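Local coordinates for peptidase (Yersinia bercovieri, PDB 5NYW), which is of unknown function but, as an Anbu (ancestral beta-subunit) of the proteasome family, may act as an Ntn-type hydrolase within a multimeric assembly, at residues L168-A171 and M172-A175; H215-F218 and M219-K223; F36-P39 and G40-T43. All coordinates share one frame; numbering follows the deposited sequence.

Contact 1 of 3, residues L168-A171 and M172-A175; sequences LDQA and MQCA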
loop_
_atom_site.group_PDB
_atom_site.type_symbol
_atom_site.label_atom_id
_atom_site.label_comp_id
_atom_site.label_asym_id
_atom_site.label_seq_id
_atom_site.Cartn_x
_atom_site.Cartn_y
_atom_site.Cartn_z
ATOM N N LEU L 168 32.057 -33.797 31.779
ATOM C CA LEU L 168 31.212 -32.796 32.431
ATOM C C LEU L 168 31.874 -31.985 33.543
ATOM O O LEU L 168 31.685 -30.771 33.598
ATOM C CB LEU L 168 29.939 -33.431 32.992
ATOM C CG LEU L 168 28.705 -33.444 32.089
ATOM C CD1 LEU L 168 29.068 -33.723 30.654
ATOM C CD2 LEU L 168 27.675 -34.441 32.595
ATOM N N ASP L 169 32.621 -32.625 34.439
ATOM C CA ASP L 169 33.203 -31.870 35.551
ATOM C C ASP L 169 34.200 -30.831 35.057
ATOM O O ASP L 169 34.260 -29.722 35.591
ATOM C CB ASP L 169 33.860 -32.793 36.562
ATOM C CG ASP L 169 32.852 -33.474 37.447
ATOM O OD1 ASP L 169 31.639 -33.299 37.204
ATOM O OD2 ASP L 169 33.271 -34.169 38.397
ATOM N N GLN L 170 34.944 -31.171 34.011
ATOM C CA GLN L 170 35.887 -30.228 33.447
ATOM C C GLN L 170 35.154 -29.104 32.715
ATOM O O GLN L 170 35.644 -27.973 32.664
ATOM C CB GLN L 170 36.853 -30.926 32.493
ATOM C CG GLN L 170 37.816 -31.893 33.141
ATOM C CD GLN L 170 38.890 -32.331 32.163
ATOM O OE1 GLN L 170 38.796 -32.067 30.963
ATOM N NE2 GLN L 170 39.928 -32.983 32.671
ATOM N N ALA L 171 34.003 -29.415 32.122
ATOM C CA ALA L 171 33.190 -28.385 31.471
ATOM C C ALA L 171 32.655 -27.372 32.472
ATOM O O ALA L 171 32.688 -26.164 32.247
ATOM C CB ALA L 171 32.058 -29.010 30.725
ATOM N N MET L 172 32.169 -27.866 33.596
ATOM C CA MET L 172 31.690 -26.963 34.616
ATOM C C MET L 172 32.856 -26.141 35.164
ATOM O O MET L 172 32.714 -24.933 35.372
ATOM C CB MET L 172 30.997 -27.727 35.742
ATOM C CG MET L 172 30.519 -26.802 36.863
ATOM S SD MET L 172 29.460 -25.444 36.270
ATOM C CE MET L 172 27.972 -26.331 35.844
ATOM N N GLN L 173 34.016 -26.777 35.339
ATOM C CA GLN L 173 35.224 -26.049 35.766
ATOM C C GLN L 173 35.584 -24.933 34.802
ATOM O O GLN L 173 35.876 -23.810 35.213
ATOM C CB GLN L 173 36.435 -26.976 35.894
ATOM C CG GLN L 173 36.446 -27.816 37.144
ATOM C CD GLN L 173 37.629 -28.765 37.201
ATOM O OE1 GLN L 173 38.061 -29.307 36.186
ATOM N NE2 GLN L 173 38.185 -28.932 38.394
ATOM N N CYS L 174 35.518 -25.243 33.516
ATOM C CA CYS L 174 35.785 -24.264 32.482
ATOM C C CYS L 174 34.795 -23.092 32.571
ATOM O O CYS L 174 35.207 -21.935 32.520
ATOM C CB CYS L 174 35.724 -24.940 31.116
ATOM S SG CYS L 174 35.905 -23.836 29.724
ATOM N N ALA L 175 33.506 -23.390 32.749
ATOM C CA ALA L 175 32.486 -22.351 32.908
ATOM C C ALA L 175 32.777 -21.444 34.114
ATOM O O ALA L 175 32.633 -20.225 34.007
ATOM C CB ALA L 175 31.086 -22.975 33.042
#
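The amide planes of Gln170 and Gln173 lie 20° apart but do not stack. Instead, Gln173 OE1 reaches back to Gln170, 3.6 Å from its CA and 4.0 Å from its CG. This is the opening of the alpha-helix 168-185, where four successive i to i+4 bonds join Leu168 to Met172, Asp169 to Gln173, Gln170 to Cys174 and Ala171 to Ala175. Gln173 has CG set beside its own backbone N (chi1 -77°) and runs on extended, a course that brings CG within 3.3 Å of Asp169 O and leads the amide back along the preceding turn. Its NE2 is hydrogen-bonded to Tyr217 OH, tying this helix to helix 216-234. Elsewhere the helix packs on strands and on a second subunit: Ala171, Cys174 and Ala175 lie against Met6 of strand 2-7 and Met172 against Val195 and Ile197, while Phe233, Pro237, Leu239 and Leu241 of the second subunit meet Gln170, Gln173, Asp169 and Met172. On the small-residue side, Cys174 CB rests 3.4 Å from Gln170 O, the same oxygen that accepts from Cys174 N at 2.9 Å.

Contact 2 of 3, residues H215-F218 and M219-K223; sequences HPYF and MMIRK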
loop_
_atom_site.group_PDB
_atom_site.type_symbol
_atom_site.label_atom_id
_atom_site.label_comp_id
_atom_site.label_asym_id
_atom_site.label_seq_id
_atom_site.Cartn_x
_atom_site.Cartn_y
_atom_site.Cartn_z
ATOM N N HIS L 215 30.726 -19.458 48.800
ATOM C CA HIS L 215 30.934 -20.791 48.261
ATOM C C HIS L 215 32.432 -21.139 48.233
ATOM O O HIS L 215 33.199 -20.516 47.491
ATOM C CB HIS L 215 30.321 -20.877 46.862
ATOM C CG HIS L 215 30.254 -22.268 46.314
ATOM N ND1 HIS L 215 31.278 -22.824 45.575
ATOM C CD2 HIS L 215 29.285 -23.206 46.384
ATOM C CE1 HIS L 215 30.938 -24.049 45.218
ATOM N NE2 HIS L 215 29.736 -24.309 45.696
ATOM N N PRO L 216 32.840 -22.144 49.042
ATOM C CA PRO L 216 34.221 -22.590 49.290
ATOM C C PRO L 216 34.947 -23.081 48.034
ATOM O O PRO L 216 36.140 -22.792 47.869
ATOM C CB PRO L 216 34.052 -23.726 50.307
ATOM C CG PRO L 216 32.654 -24.155 50.184
ATOM C CD PRO L 216 31.882 -22.924 49.843
ATOM N N TYR L 217 34.278 -23.882 47.206
ATOM C CA TYR L 217 34.932 -24.380 46.001
ATOM C C TYR L 217 35.177 -23.272 44.975
ATOM O O TYR L 217 36.236 -23.229 44.357
ATOM C CB TYR L 217 34.125 -25.491 45.333
ATOM C CG TYR L 217 34.801 -26.014 44.081
ATOM C CD1 TYR L 217 35.889 -26.891 44.162
ATOM C CD2 TYR L 217 34.399 -25.582 42.819
ATOM C CE1 TYR L 217 36.525 -27.356 43.013
ATOM C CE2 TYR L 217 35.033 -26.032 41.668
ATOM C CZ TYR L 217 36.081 -26.917 41.768
ATOM O OH TYR L 217 36.688 -27.352 40.615
ATOM N N PHE L 218 34.215 -22.372 44.787
ATOM C CA PHE L 218 34.414 -21.300 43.808
ATOM C C PHE L 218 35.545 -20.404 44.277
ATOM O O PHE L 218 36.384 -19.996 43.484
ATOM C CB PHE L 218 33.147 -20.470 43.593
ATOM C CG PHE L 218 33.190 -19.596 42.352
ATOM C CD1 PHE L 218 33.551 -20.135 41.124
ATOM C CD2 PHE L 218 32.849 -18.255 42.409
ATOM C CE1 PHE L 218 33.572 -19.356 39.978
ATOM C CE2 PHE L 218 32.877 -17.471 41.269
ATOM C CZ PHE L 218 33.242 -18.024 40.049
ATOM N N MET L 219 35.583 -20.132 45.576
ATOM C CA MET L 219 36.670 -19.351 46.146
ATOM C C MET L 219 37.998 -20.024 45.855
ATOM O O MET L 219 38.936 -19.392 45.373
ATOM C CB MET L 219 36.489 -19.194 47.659
ATOM C CG MET L 219 35.471 -18.142 48.077
ATOM S SD MET L 219 35.358 -17.963 49.870
ATOM C CE MET L 219 37.023 -17.403 50.239
ATOM N N MET L 220 38.032 -21.335 46.064
ATOM C CA MET L 220 39.254 -22.117 45.896
ATOM C C MET L 220 39.748 -22.189 44.449
ATOM O O MET L 220 40.949 -22.094 44.207
ATOM C CB MET L 220 39.046 -23.528 46.430
ATOM C CG MET L 220 40.311 -24.326 46.575
ATOM S SD MET L 220 39.992 -25.953 47.287
ATOM C CE MET L 220 41.583 -26.744 47.044
ATOM N N ILE L 221 38.841 -22.418 43.505
ATOM C CA ILE L 221 39.236 -22.568 42.111
ATOM C C ILE L 221 39.689 -21.220 41.535
ATOM O O ILE L 221 40.511 -21.190 40.622
ATOM C CB ILE L 221 38.111 -23.209 41.236
ATOM C CG1 ILE L 221 38.676 -23.624 39.874
ATOM C CG2 ILE L 221 36.909 -22.293 41.094
ATOM C CD1 ILE L 221 37.747 -24.454 39.041
ATOM N N ARG L 222 39.118 -20.120 42.030
ATOM C CA ARG L 222 39.523 -18.778 41.618
ATOM C C ARG L 222 40.954 -18.494 42.126
ATOM O O ARG L 222 41.769 -17.861 41.441
ATOM C CB ARG L 222 38.544 -17.706 42.115
ATOM C CG ARG L 222 37.133 -17.807 41.545
ATOM C CD ARG L 222 36.206 -16.697 42.045
ATOM N NE ARG L 222 36.330 -15.504 41.217
ATOM C CZ ARG L 222 35.619 -14.395 41.373
ATOM N NH1 ARG L 222 34.740 -14.302 42.359
ATOM N NH2 ARG L 222 35.804 -13.369 40.552
ATOM N N LYS L 223 41.225 -18.905 43.365
ATOM C CA LYS L 223 42.547 -18.725 43.985
ATOM C C LYS L 223 43.603 -19.618 43.327
ATOM O O LYS L 223 44.725 -19.188 43.060
ATOM C CB LYS L 223 42.479 -19.018 45.491
ATOM C CG LYS L 223 43.815 -18.893 46.204
ATOM C CD LYS L 223 43.685 -19.150 47.705
ATOM C CE LYS L 223 45.037 -19.097 48.407
ATOM N NZ LYS L 223 44.934 -19.237 49.890
#
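Phe218 and Arg222 come together through different choices of chi1. Phe218 places CG opposite its backbone N (chi1 -165°), whereas Arg222 keeps CG beside the N and then bends at chi3 (86°). The arginine chain is thereby laid across the phenyl ring one turn back. Its CD sits over one face as a CH-pi contact, 3.8 Å from the centroid of the Phe218 ring and displaced toward the rim at CE2, while the guanidinium plane is tilted 29° from the ring. Nearer the backbone, Arg222 CG is pressed to 3.0 Å from Phe218 O. The neighbouring pair, Tyr217 and Ile221, meets obliquely: Ile221 CB lies over a face of the phenol, and Ile221 CD1 reaches the far end, 3.5 Å from Tyr217 OH, the hydroxyl that is hydrogen-bonded to Gln173 NE2 of helix 168-185.

These pairs occupy the first turns of helix 216-234, which starts with His215 as N-cap. Its imidazole accepts from Phe218 N at 3.1 Å through ND1, with the donor in the ring plane, and His215 O takes Met219 N at the same distance to open the i to i+4 series. Outward, Phe218 packs on Leu176 and Leu183 of helix 168-185, and the second subunit lays Leu236, Pro237, Gly238 and Leu241 against Ile221, Met220, Tyr217 and His215. Arg222 NE forms a salt bridge with Asp180.

Arg222 CD thus gives Phe218 apolar cover on one face while the charged end of the arginine is directed to the carboxylate. Accepting at ND1 implies that this nitrogen is unprotonated; a neutral ring would then probably carry its hydrogen on NE2. The ND1 lone pair thereby satisfies Phe218 N, a first-turn N-H with no carbonyl four residues back within the helix to bond it.

Contact 3 of 3, residues F36-P39 and G40-T43; sequences FQQP and GERT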
loop_
_atom_site.group_PDB
_atom_site.type_symbol
_atom_site.label_atom_id
_atom_site.label_comp_id
_atom_site.label_asym_id
_atom_site.label_seq_id
_atom_site.Cartn_x
_atom_site.Cartn_y
_atom_site.Cartn_z
ATOM N N PHE L 36 12.556 -26.437 33.490
ATOM C CA PHE L 36 11.289 -27.087 33.170
ATOM C C PHE L 36 11.471 -28.596 33.198
ATOM O O PHE L 36 12.120 -29.180 32.315
ATOM C CB PHE L 36 10.739 -26.614 31.814
ATOM C CG PHE L 36 10.458 -25.141 31.770
ATOM C CD1 PHE L 36 11.476 -24.231 31.553
ATOM C CD2 PHE L 36 9.184 -24.665 32.010
ATOM C CE1 PHE L 36 11.223 -22.871 31.525
ATOM C CE2 PHE L 36 8.914 -23.313 31.995
ATOM C CZ PHE L 36 9.939 -22.406 31.753
ATOM N N GLN L 37 10.921 -29.211 34.245
ATOM C CA GLN L 37 11.217 -30.600 34.532
ATOM C C GLN L 37 9.989 -31.504 34.723
ATOM O O GLN L 37 9.076 -31.177 35.478
ATOM C CB GLN L 37 12.088 -30.708 35.777
ATOM C CG GLN L 37 12.390 -32.160 36.082
ATOM C CD GLN L 37 13.230 -32.363 37.295
ATOM O OE1 GLN L 37 13.332 -31.485 38.154
ATOM N NE2 GLN L 37 13.879 -33.521 37.367
ATOM N N GLN L 38 9.997 -32.652 34.049
ATOM C CA GLN L 38 9.062 -33.728 34.352
ATOM C C GLN L 38 9.883 -34.983 34.585
ATOM O O GLN L 38 10.379 -35.584 33.626
ATOM C CB GLN L 38 8.059 -33.959 33.237
ATOM C CG GLN L 38 6.943 -34.919 33.621
ATOM C CD GLN L 38 5.718 -34.765 32.740
ATOM O OE1 GLN L 38 5.628 -33.830 31.945
ATOM N NE2 GLN L 38 4.758 -35.681 32.884
ATOM N N PRO L 39 10.035 -35.381 35.861
ATOM C CA PRO L 39 10.930 -36.465 36.288
ATOM C C PRO L 39 10.762 -37.769 35.493
ATOM O O PRO L 39 9.654 -38.303 35.343
ATOM C CB PRO L 39 10.567 -36.661 37.768
ATOM C CG PRO L 39 9.262 -35.962 37.973
ATOM C CD PRO L 39 9.289 -34.816 36.998
ATOM N N GLY L 40 11.890 -38.257 34.981
ATOM C CA GLY L 40 11.949 -39.472 34.192
ATOM C C GLY L 40 11.643 -39.283 32.721
ATOM O O GLY L 40 11.738 -40.227 31.933
ATOM N N GLU L 41 11.287 -38.065 32.334
ATOM C CA GLU L 41 10.858 -37.823 30.963
ATOM C C GLU L 41 11.484 -36.636 30.246
ATOM O O GLU L 41 11.800 -36.717 29.060
ATOM C CB GLU L 41 9.342 -37.657 30.934
ATOM C CG GLU L 41 8.765 -37.703 29.533
ATOM C CD GLU L 41 8.629 -36.322 28.918
ATOM O OE1 GLU L 41 8.416 -35.362 29.687
ATOM O OE2 GLU L 41 8.716 -36.196 27.676
ATOM N N ARG L 42 11.657 -35.529 30.957
ATOM C CA ARG L 42 12.123 -34.311 30.309
ATOM C C ARG L 42 12.774 -33.307 31.241
ATOM O O ARG L 42 12.349 -33.141 32.379
ATOM C CB ARG L 42 10.903 -33.712 29.607
ATOM C CG ARG L 42 10.838 -32.253 29.290
ATOM C CD ARG L 42 9.365 -31.924 28.941
ATOM N NE ARG L 42 8.829 -32.977 28.078
ATOM C CZ ARG L 42 8.306 -32.792 26.866
ATOM N NH1 ARG L 42 8.173 -31.575 26.353
ATOM N NH2 ARG L 42 7.898 -33.835 26.167
ATOM N N THR L 43 13.830 -32.658 30.746
ATOM C CA THR L 43 14.507 -31.570 31.449
ATOM C C THR L 43 14.946 -30.458 30.494
ATOM O O THR L 43 15.804 -30.657 29.641
ATOM C CB THR L 43 15.722 -32.085 32.243
ATOM O OG1 THR L 43 15.267 -32.998 33.248
ATOM C CG2 THR L 43 16.438 -30.930 32.936
#
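Gln38 O is gripped by two backbone donors at once, Glu41 N at 2.9 Å and Arg42 N at 3.0 Å, the first lying in the carbonyl plane and the second tilted from it. Gln38 N answers with a bond to Arg42 O, also 2.9 Å. Beside this pair, Gln37 CA and Thr43 CA lend C-H contacts to Arg42 O and Phe36 O respectively. Gln37 and Thr43 send their side chains the same way off the sheet, with Gln37 CG 4.1 Å from Thr43 OG1.

Together these bonds close the hairpin between strands 33-38 and 42-50. Pro39 and Gly40 form a type II turn, with Gly40 at positive phi (85°), and a classic beta bulge leads into the return strand, Glu41 and Arg42 both facing Gln38. The bulge brings two charged side chains together. Glu41 bends at chi2 (-93°), and its carboxylate receives Arg42 side-on, NE to OE1 at 2.9 Å and NH2 to OE2 at 2.9 Å, both through syn lone pairs. Gln38 CB lies 3.8 Å from Glu41 OE1, with the Gln38 amide turned 73° from the carboxylate plane.

Farther out, Arg42 NH1 is held by Leu74 O and Val77 O, fixing the guanidinium from its other end. Gln37 OE1 bonds to Thr205 OG1, and Thr43 packs on Met196 and Tyr198 of strand 193-199.

In the fold
Contacts 1 and 2 belong to one helical layer: helix 168-185 and helix 216-234 touch directly, Gln173 CG packing 4.1 Å from Ile221 CD1, and both border the second subunit. Contact 1 is the more buried, with small and apolar residues turned to the strands. Contact 2 is partly buried and mixes aromatic, aliphatic and cationic groups beside a capped helix start. Contact 3, its centre about 23 Å from that of contact 1 and 31 Å from that of contact 2, belongs to the five-stranded sheet and meets no other chain of the assembly. There, strand pairing replaces i to i+4 bonds, and the salt bridge joins adjacent residues, whereas that of contact 2 reaches another helix.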